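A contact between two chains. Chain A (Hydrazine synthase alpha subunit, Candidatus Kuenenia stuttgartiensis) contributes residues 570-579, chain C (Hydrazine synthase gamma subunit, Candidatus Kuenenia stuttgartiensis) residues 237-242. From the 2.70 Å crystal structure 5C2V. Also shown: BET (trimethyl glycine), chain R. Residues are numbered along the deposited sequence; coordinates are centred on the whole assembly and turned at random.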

# COMPACT_ATOMS: atom_id res chain seq x y z
N LYS A 570 23.37 -4.73 18.50
CA LYS A 570 23.47 -6.09 19.02
C LYS A 570 24.91 -6.40 19.38
O LYS A 570 25.83 -6.03 18.64
N ASN A 571 25.13 -7.06 20.51
CA ASN A 571 26.49 -7.40 20.90
C ASN A 571 26.94 -8.59 20.07
O ASN A 571 26.39 -9.69 20.18
N ILE A 572 27.96 -8.36 19.26
CA ILE A 572 28.43 -9.36 18.30
C ILE A 572 29.94 -9.36 18.27
O ILE A 572 30.58 -8.31 18.15
N HIS A 573 30.53 -10.55 18.36
CA HIS A 573 31.96 -10.69 18.24
C HIS A 573 32.24 -11.19 16.83
O HIS A 573 32.00 -12.36 16.51
N ALA A 574 32.77 -10.31 15.99
CA ALA A 574 32.83 -10.58 14.56
C ALA A 574 34.26 -10.73 14.05
O ALA A 574 35.17 -10.07 14.53
N LYS A 575 34.43 -11.62 13.08
CA LYS A 575 35.74 -11.86 12.49
C LYS A 575 36.25 -10.64 11.74
O LYS A 575 37.45 -10.37 11.71
N ALA A 576 35.33 -9.90 11.13
CA ALA A 576 35.68 -8.73 10.32
C ALA A 576 36.36 -7.65 11.15
O ALA A 576 37.16 -6.87 10.63
N LEU A 577 36.05 -7.61 12.44
CA LEU A 577 36.63 -6.63 13.36
C LEU A 577 38.16 -6.70 13.36
O LEU A 577 38.84 -5.68 13.48
N TYR A 578 38.69 -7.91 13.21
CA TYR A 578 40.13 -8.11 13.24
C TYR A 578 40.76 -7.91 11.86
O TYR A 578 41.98 -7.88 11.72
N ASN A 579 39.91 -7.78 10.84
CA ASN A 579 40.39 -7.51 9.49
C ASN A 579 40.38 -6.02 9.17
O ASN A 579 40.64 -5.62 8.03
N ASP C 237 35.48 -20.96 22.35
CA ASP C 237 35.29 -20.28 21.07
C ASP C 237 36.04 -18.95 21.05
O ASP C 237 35.77 -18.07 21.86
N PRO C 238 37.00 -18.82 20.11
CA PRO C 238 37.79 -17.59 19.96
C PRO C 238 36.92 -16.36 19.78
O PRO C 238 37.17 -15.31 20.38
N TYR C 239 35.90 -16.49 18.94
CA TYR C 239 34.98 -15.40 18.63
C TYR C 239 33.71 -15.44 19.49
O TYR C 239 32.77 -14.70 19.23
N GLY C 240 33.68 -16.33 20.47
CA GLY C 240 32.55 -16.43 21.39
C GLY C 240 32.15 -15.12 22.05
O GLY C 240 33.01 -14.32 22.42
N VAL C 241 30.85 -14.91 22.19
CA VAL C 241 30.31 -13.67 22.75
C VAL C 241 29.98 -13.77 24.24
O VAL C 241 29.66 -12.76 24.88
N GLU C 242 30.08 -14.97 24.81
CA GLU C 242 29.69 -15.18 26.20
C GLU C 242 30.85 -15.09 27.19
O GLU C 242 30.65 -15.10 28.40

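This is a compact, largely aromatic contact between two short segments, in which His573(A) and Tyr239(C) cover each other and are joined by a single hydrogen bond from the histidine to a backbone carbonyl. The two stretches together bury 405 Å², and their backbones come nearest at His573(A) and Tyr239(C), whose CA atoms lie 5.6 Å apart.

On chain C, a type I beta turn from Asp237(C) to Gly240(C) presents the tyrosine; it is closed by a weak bond from Gly240(C) N to Asp237(C) O, 3.1 Å. His573(A) points toward this turn with chi1 t (-165°) and carries its ring along the carbonyls of Pro238(C), Tyr239(C) and Gly240(C). Its ND1 donates to Gly240(C) O at 3.2 Å, and the N-H...O angle of 171° makes the bond nearly straight, with the acceptor at the ring edge, near the ring plane. Tyr239(C) O is also 3.2 Å from His573(A) ND1, but the angle is poor and the approach is only a close contact; the same oxygen lies 3.1 Å from His573(A) CB. Pro238(C) adds its carbonyl, with O 3.4 Å from His573(A) CE1. The other ring nitrogen is occupied within chain A: His573(A) NE2 and Tyr578(A) OH share a 2.7 Å hydrogen bond. The imidazole thus links the chain C backbone to a tyrosine of its own chain, and both ring nitrogens have partners.

Tyr239(C) has the largest covered area of the contact, 132 Å². Its CA-to-CB bond runs sideways, but chi1 m (-63°) and chi2 -79° bring the ring nearer to chain A. There its edge is directed toward the face of His573(A), with centroids 5.7 Å apart and planes at 65°. Lys575(A), chi1 m and the rest of its chain extended, lays its aliphatic part over one face of the tyrosine: CG sits 3.7 Å from the centroid of the Tyr239(C) ring and 9° off the normal, a well-centred CH-pi contact. The lysine NZ is hydrogen-bonded elsewhere in the structure. Tyr578(A), chi1 m (-62°), points toward chain C and meets the edge of the same ring, with its CE2 3.6 Å from Tyr239(C) CE1; the two rings are inclined at 72°.

Beyond the histidine, Val241(C), chi1 p (82°), makes the apolar flank. Its CG2 reaches Asn571(A), 3.7 Å from the backbone O and 3.9 Å from the side-chain ND2. Asn571(A) points toward chain C with chi1 t, yet its amide finds its hydrogen-bonding partners elsewhere in the structure, so the contact with valine is one of packing. Ile572(A) and Ala574(A), on either side of His573(A) in sequence, point away and contribute little.

Trimethyl glycine lies beside Val241(C) and Glu242(C), at the end of the chain C stretch, where Val241(C) CG1 is 3.6 Å from BET C1 and Glu242(C) OE2 is 3.8 Å from BET C3, placing a carboxylate oxygen near the cationic trimethylammonium group.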

# COMPACT_ATOMS: atom_id res chain seq x y z
CB LYS A 570 22.94 -7.10 17.99
CG LYS A 570 22.93 -8.53 18.48
CD LYS A 570 22.34 -9.46 17.43
CE LYS A 570 22.22 -10.88 17.95
NZ LYS A 570 21.65 -11.80 16.92
CB ASN A 571 26.57 -7.70 22.39
CG ASN A 571 27.99 -7.67 22.92
OD1 ASN A 571 28.85 -6.97 22.38
ND2 ASN A 571 28.25 -8.43 23.98
CB ILE A 572 27.89 -9.09 16.87
CG1 ILE A 572 26.36 -9.03 16.86
CG2 ILE A 572 28.38 -10.17 15.91
CD1 ILE A 572 25.78 -8.81 15.48
CB HIS A 573 32.50 -11.65 19.30
CG HIS A 573 33.98 -11.60 19.48
ND1 HIS A 573 34.64 -12.40 20.39
CD2 HIS A 573 34.93 -10.85 18.88
CE1 HIS A 573 35.94 -12.14 20.34
NE2 HIS A 573 36.14 -11.20 19.43
CB ALA A 574 32.12 -9.47 13.79
CB LYS A 575 35.69 -13.06 11.54
CG LYS A 575 35.38 -14.39 12.22
CD LYS A 575 35.53 -15.54 11.24
CE LYS A 575 35.27 -16.88 11.91
NZ LYS A 575 35.48 -18.01 10.96
CB ALA A 576 34.43 -8.17 9.65
CB LEU A 577 36.11 -6.86 14.78
CG LEU A 577 36.76 -6.02 15.88
CD1 LEU A 577 36.55 -4.54 15.62
CD2 LEU A 577 36.23 -6.41 17.25
CB TYR A 578 40.45 -9.51 13.77
CG TYR A 578 39.99 -9.72 15.20
CD1 TYR A 578 40.81 -9.39 16.27
CD2 TYR A 578 38.73 -10.24 15.47
CE1 TYR A 578 40.39 -9.58 17.57
CE2 TYR A 578 38.30 -10.43 16.77
CZ TYR A 578 39.14 -10.10 17.82
OH TYR A 578 38.71 -10.28 19.12
CB ASN A 579 39.55 -8.27 8.46
CG ASN A 579 40.31 -8.55 7.17
OD1 ASN A 579 41.54 -8.56 7.16
ND2 ASN A 579 39.57 -8.77 6.08
CB ASP C 237 33.79 -20.05 20.82
CG ASP C 237 33.52 -19.43 19.46
OD1 ASP C 237 34.34 -19.61 18.54
OD2 ASP C 237 32.46 -18.78 19.30
CB PRO C 238 38.62 -17.87 18.70
CG PRO C 238 38.71 -19.35 18.62
CD PRO C 238 37.40 -19.86 19.16
CB TYR C 239 34.65 -15.41 17.14
CG TYR C 239 35.88 -15.17 16.29
CD1 TYR C 239 36.38 -13.88 16.12
CD2 TYR C 239 36.55 -16.22 15.68
CE1 TYR C 239 37.51 -13.65 15.35
CE2 TYR C 239 37.68 -16.00 14.91
CZ TYR C 239 38.15 -14.71 14.75
OH TYR C 239 39.27 -14.49 13.99
CB VAL C 241 29.04 -13.24 21.98
CG1 VAL C 241 27.82 -14.00 22.49
CG2 VAL C 241 28.81 -11.74 22.08
CB GLU C 242 29.01 -16.55 26.35
CG GLU C 242 27.51 -16.52 26.10
CD GLU C 242 26.93 -17.90 25.88
OE1 GLU C 242 27.53 -18.68 25.12
OE2 GLU C 242 25.87 -18.20 26.47
N BET R . 23.38 -14.73 24.62
CA BET R . 23.61 -13.45 25.43
C BET R . 22.20 -12.67 25.63
O BET R . 22.14 -11.58 25.00
OXT BET R . 21.38 -13.25 26.37
C1 BET R . 24.66 -15.12 23.91
C2 BET R . 22.30 -14.53 23.57
C3 BET R . 23.04 -15.88 25.55